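Local coordinates for protein EvdO1 (Micromonospora carbonacea, PDB 4XBZ) that probably catalyses an oxidative cyclization in orthosomycin biosynthesis, as a metal-dependent oxygenase of the phytanoyl-CoA dioxygenase superfamily with a double-stranded beta-helix fold, at residues M89-W94 with T323-H328; K114-A119 with A293-F298. All coordinates share one frame; numbering follows the deposited sequence.

Interaction 1. Residues M89-W94 with T323-H328; sequences MEDTVW and TLRFAH
Arg325 reaches out from the loop 323-328 and takes the carboxylate of Asp91 side-on, each nitrogen paired with its own oxygen. NH2 of Arg325 gives a hydrogen bond of 3.0 Å to OD1 of Asp91, almost straight at 174°, while NE of Arg325 meets OD2 of Asp91 at 2.9 Å with a more bent angle of 159°. Both oxygens accept on their syn lone pairs, and the carboxylate lies nearly coplanar with the guanidinium, which makes this a bidentate salt bridge. The reach comes from an arginine chain extended from CG to NE, its CG anti to the backbone N (chi1 166°). Since the two CA atoms nearest across the segments, those of Asp91 and Ala327, are still 9.2 Å apart, the contact belongs to side chains alone.

Asp91 OD2 also forms a salt bridge with Lys114, so two cations share one carboxylate and probably favour its ionised form. Glu90 adds charge without a bond: its OE2 sits 4.1 Å from NH2 of Arg325, off the plane of the guanidinium, so only the opposite charges act. An alanine in place of Arg325 would probably leave Asp91 with Lys114 as its remaining cationic mate and remove the direct ionic link between loop and turn. That turn, type II from Met89 to Thr92, leads into strand 92-94; the salt bridge thus joins the approach to an outer strand of the larger sheet, in this double-stranded beta-helix protein, to the loop after helix 275-293.

Interaction 2. Residues K114-A119 with A293-F298; sequences KARPIA and ANEPQF
Arg116 and Glu295 meet where two helix ends come together on the surface of the double-stranded beta-helix domain: Arg116 opens helix 116-121, and Glu295 follows the end of helix 275-293.

The ionic part is one long salt bridge with no hydrogen bond. OE1 of Glu295 lies in the guanidinium plane of Arg116, at its edge, but the two planes are turned 56° apart and only OE1 comes near, unlike a two-oxygen bidentate bridge. Arg116 gets there on a chain extended from CG to NE, its CG anti to the backbone N (chi1 -169°); the glutamate chain instead bends at chi2 (72°), and its CB already points toward the arginine's segment.

Backbone hydrogen bonds shape both sides. Ala115, at the N-cap position, offers its carbonyl O to two donors, Ile118 N at 2.9 Å and Ala119 N at 3.2 Å, which fixes the first turn of the helix carrying Arg116. In the other segment, Phe298 N bonds to Glu295 O at 2.7 Å, closing a tight turn round the 3-10 residues Pro296 and Gln297.

Nonpolar contacts lie beside the ion pair. Arg116 and Ala119 both touch Met291 of helix 275-293, while Glu295 and Phe298 rest against Met120, so helix 116-121 packs on helix 275-293 at Met291 and on the loop after it at Met120. Against this backdrop, the approach of the two segments comes down to a single pair of atoms, NH2 of Arg116 and OE1 of Glu295, 3.9 Å apart.

How the interactions relate
Both interactions are surface contacts, and in each an arginine faces a carboxylate, yet their chemistry differs. Interaction 1 buries 100 Å² and uses two directed hydrogen bonds; interaction 2 buries 51 Å² and has none, only one long salt bridge. The first lies at the turn leading into outer strand 92-94, the second where two helix ends approach. Although their centres lie about 20 Å apart, they touch directly: NZ of Lys114 bridges to OD2 of Asp91 at 2.7 Å, and CD1 of Leu324 packs on CB of Ala119 at 3.8 Å. Helix 275-293 backs both, through Cys288, which Leu324 and Ala119 each touch.

Interaction 1. Residues M89-W94 with T323-H328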
# COMPACT_ATOMS: atom_id res chain seq x y z
N MET A 89 -26.60 -26.52 -3.37
CA MET A 89 -26.03 -25.46 -4.17
C MET A 89 -25.87 -24.21 -3.31
O MET A 89 -25.43 -23.17 -3.79
CB MET A 89 -26.89 -25.17 -5.39
CG MET A 89 -27.00 -26.37 -6.33
SD MET A 89 -27.37 -25.88 -8.01
CE MET A 89 -25.94 -24.87 -8.36
N GLU A 90 -26.22 -24.35 -2.04
CA GLU A 90 -26.12 -23.26 -1.09
C GLU A 90 -24.65 -23.01 -0.76
O GLU A 90 -23.97 -23.90 -0.26
CB GLU A 90 -26.93 -23.58 0.17
CG GLU A 90 -27.01 -22.46 1.20
CD GLU A 90 -28.33 -21.68 1.14
OE1 GLU A 90 -29.42 -22.31 1.20
OE2 GLU A 90 -28.26 -20.43 1.04
N ASP A 91 -24.17 -21.80 -1.06
CA ASP A 91 -22.79 -21.40 -0.78
C ASP A 91 -21.77 -22.30 -1.48
O ASP A 91 -20.62 -22.41 -1.03
CB ASP A 91 -22.53 -21.40 0.74
CG ASP A 91 -23.25 -20.27 1.47
OD1 ASP A 91 -23.93 -19.48 0.79
OD2 ASP A 91 -23.12 -20.17 2.71
N THR A 92 -22.17 -22.94 -2.57
CA THR A 92 -21.29 -23.91 -3.21
C THR A 92 -21.39 -23.83 -4.72
O THR A 92 -22.47 -23.93 -5.28
CB THR A 92 -21.61 -25.35 -2.74
OG1 THR A 92 -21.58 -25.41 -1.31
CG2 THR A 92 -20.58 -26.33 -3.28
N VAL A 93 -20.24 -23.61 -5.37
CA VAL A 93 -20.16 -23.60 -6.83
C VAL A 93 -19.96 -25.02 -7.34
O VAL A 93 -19.05 -25.71 -6.89
CB VAL A 93 -18.99 -22.71 -7.34
CG1 VAL A 93 -18.93 -22.74 -8.86
CG2 VAL A 93 -19.13 -21.27 -6.84
N TRP A 94 -20.81 -25.44 -8.27
CA TRP A 94 -20.79 -26.80 -8.82
C TRP A 94 -20.52 -26.78 -10.32
O TRP A 94 -20.99 -25.90 -11.02
CB TRP A 94 -22.14 -27.51 -8.56
CG TRP A 94 -22.32 -28.01 -7.15
CD1 TRP A 94 -22.64 -27.28 -6.06
CD2 TRP A 94 -22.18 -29.37 -6.70
NE1 TRP A 94 -22.71 -28.09 -4.95
CE2 TRP A 94 -22.43 -29.37 -5.32
CE3 TRP A 94 -21.87 -30.57 -7.34
CZ2 TRP A 94 -22.39 -30.53 -4.56
CZ3 TRP A 94 -21.82 -31.72 -6.59
CH2 TRP A 94 -22.08 -31.69 -5.20
N THR A 323 -23.08 -14.12 13.69
CA THR A 323 -22.60 -14.96 12.59
C THR A 323 -21.37 -14.36 11.92
O THR A 323 -21.08 -13.17 12.07
CB THR A 323 -23.68 -15.16 11.53
OG1 THR A 323 -23.15 -15.94 10.46
CG2 THR A 323 -24.16 -13.81 10.99
N LEU A 324 -20.63 -15.19 11.19
CA LEU A 324 -19.48 -14.70 10.45
C LEU A 324 -19.79 -14.64 8.96
O LEU A 324 -18.93 -14.35 8.15
CB LEU A 324 -18.27 -15.59 10.70
CG LEU A 324 -17.79 -15.64 12.16
CD1 LEU A 324 -16.46 -16.35 12.27
CD2 LEU A 324 -17.67 -14.24 12.73
N ARG A 325 -21.04 -14.90 8.60
CA ARG A 325 -21.39 -14.96 7.19
C ARG A 325 -22.33 -13.84 6.79
O ARG A 325 -23.43 -13.71 7.31
CB ARG A 325 -22.02 -16.30 6.86
CG ARG A 325 -22.73 -16.35 5.52
CD ARG A 325 -23.62 -17.60 5.44
NE ARG A 325 -24.14 -17.84 4.10
CZ ARG A 325 -25.23 -17.25 3.61
NH1 ARG A 325 -25.89 -16.38 4.36
NH2 ARG A 325 -25.64 -17.53 2.38
N PHE A 326 -21.86 -13.03 5.84
CA PHE A 326 -22.61 -11.89 5.34
C PHE A 326 -22.66 -11.92 3.85
O PHE A 326 -21.71 -11.51 3.18
CB PHE A 326 -21.99 -10.61 5.84
CG PHE A 326 -22.13 -10.45 7.30
CD1 PHE A 326 -23.27 -9.86 7.84
CD2 PHE A 326 -21.16 -10.97 8.15
CE1 PHE A 326 -23.41 -9.73 9.20
CE2 PHE A 326 -21.30 -10.86 9.51
CZ PHE A 326 -22.43 -10.23 10.05
N ALA A 327 -23.77 -12.41 3.33
CA ALA A 327 -23.88 -12.72 1.92
C ALA A 327 -23.82 -11.45 1.10
O ALA A 327 -24.63 -10.54 1.29
CB ALA A 327 -25.16 -13.49 1.63
N HIS A 328 -22.85 -11.42 0.19
CA HIS A 328 -22.55 -10.27 -0.66
C HIS A 328 -23.78 -9.64 -1.33
O HIS A 328 -23.89 -8.42 -1.41
CB HIS A 328 -21.52 -10.69 -1.73
CG HIS A 328 -20.22 -11.16 -1.17
ND1 HIS A 328 -19.32 -10.32 -0.55
CD2 HIS A 328 -19.67 -12.40 -1.10
CE1 HIS A 328 -18.27 -11.01 -0.13
NE2 HIS A 328 -18.46 -12.28 -0.46

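Interaction 2. Residues K114-A119 with A293-F298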
# COMPACT_ATOMS: atom_id res chain seq x y z
N LYS A 114 -18.09 -21.41 8.52
CA LYS A 114 -18.45 -22.83 8.53
C LYS A 114 -17.51 -23.68 9.38
O LYS A 114 -17.87 -24.76 9.80
CB LYS A 114 -18.51 -23.37 7.10
CG LYS A 114 -19.70 -22.82 6.30
CD LYS A 114 -19.65 -23.25 4.83
CE LYS A 114 -20.91 -22.78 4.09
NZ LYS A 114 -21.15 -21.30 4.21
N ALA A 115 -16.32 -23.18 9.65
CA ALA A 115 -15.31 -24.01 10.29
C ALA A 115 -14.41 -23.18 11.20
O ALA A 115 -13.68 -22.30 10.74
CB ALA A 115 -14.47 -24.72 9.23
N ARG A 116 -14.45 -23.50 12.49
CA ARG A 116 -13.74 -22.74 13.50
C ARG A 116 -12.22 -22.63 13.25
O ARG A 116 -11.63 -21.56 13.50
CB ARG A 116 -14.01 -23.36 14.89
CG ARG A 116 -13.53 -22.49 16.06
CD ARG A 116 -13.84 -23.09 17.43
NE ARG A 116 -13.01 -22.48 18.46
CZ ARG A 116 -13.33 -21.37 19.12
NH1 ARG A 116 -14.47 -20.76 18.85
NH2 ARG A 116 -12.50 -20.86 20.03
N PRO A 117 -11.57 -23.70 12.75
CA PRO A 117 -10.13 -23.49 12.51
C PRO A 117 -9.85 -22.45 11.42
O PRO A 117 -8.79 -21.83 11.43
CB PRO A 117 -9.65 -24.88 12.07
CG PRO A 117 -10.61 -25.82 12.69
CD PRO A 117 -11.94 -25.12 12.61
N ILE A 118 -10.79 -22.27 10.50
CA ILE A 118 -10.60 -21.32 9.41
C ILE A 118 -10.90 -19.86 9.86
O ILE A 118 -10.21 -18.92 9.44
CB ILE A 118 -11.46 -21.73 8.20
CG1 ILE A 118 -10.98 -23.11 7.68
CG2 ILE A 118 -11.37 -20.70 7.10
CD1 ILE A 118 -11.68 -23.57 6.42
N ALA A 119 -11.89 -19.68 10.74
CA ALA A 119 -12.14 -18.38 11.35
C ALA A 119 -10.90 -17.88 12.11
O ALA A 119 -10.50 -16.73 11.98
CB ALA A 119 -13.34 -18.45 12.28
N ALA A 293 -6.92 -15.61 19.90
CA ALA A 293 -6.20 -15.22 21.11
C ALA A 293 -6.50 -16.14 22.29
O ALA A 293 -5.59 -16.60 22.99
CB ALA A 293 -6.53 -13.78 21.46
N ASN A 294 -7.78 -16.42 22.51
CA ASN A 294 -8.24 -17.33 23.56
C ASN A 294 -8.10 -18.81 23.22
O ASN A 294 -8.68 -19.67 23.87
CB ASN A 294 -9.70 -17.03 23.90
CG ASN A 294 -9.93 -15.58 24.27
OD1 ASN A 294 -9.06 -14.92 24.84
ND2 ASN A 294 -11.12 -15.06 23.95
N GLU A 295 -7.34 -19.10 22.17
CA GLU A 295 -7.03 -20.48 21.80
C GLU A 295 -5.66 -20.86 22.34
O GLU A 295 -4.65 -20.28 21.94
CB GLU A 295 -7.07 -20.66 20.29
CG GLU A 295 -6.78 -22.08 19.83
CD GLU A 295 -7.92 -23.04 20.14
OE1 GLU A 295 -9.04 -22.57 20.46
OE2 GLU A 295 -7.69 -24.27 20.06
N PRO A 296 -5.63 -21.84 23.25
CA PRO A 296 -4.41 -22.30 23.94
C PRO A 296 -3.24 -22.52 22.99
O PRO A 296 -2.11 -22.16 23.31
CB PRO A 296 -4.84 -23.63 24.58
CG PRO A 296 -6.21 -23.95 23.98
CD PRO A 296 -6.81 -22.63 23.65
N GLN A 297 -3.54 -23.08 21.82
CA GLN A 297 -2.54 -23.34 20.79
C GLN A 297 -1.80 -22.07 20.31
O GLN A 297 -0.69 -22.16 19.78
CB GLN A 297 -3.20 -24.03 19.60
CG GLN A 297 -2.22 -24.55 18.55
CD GLN A 297 -2.88 -24.99 17.25
OE1 GLN A 297 -2.24 -25.04 16.20
NE2 GLN A 297 -4.18 -25.31 17.32
N PHE A 298 -2.41 -20.89 20.47
CA PHE A 298 -1.82 -19.67 19.93
C PHE A 298 -1.44 -18.61 20.97
O PHE A 298 -1.24 -17.45 20.63
CB PHE A 298 -2.78 -19.01 18.93
CG PHE A 298 -3.19 -19.90 17.80
CD1 PHE A 298 -2.24 -20.48 16.97
CD2 PHE A 298 -4.53 -20.12 17.54
CE1 PHE A 298 -2.63 -21.29 15.92
CE2 PHE A 298 -4.93 -20.92 16.49
CZ PHE A 298 -3.98 -21.51 15.68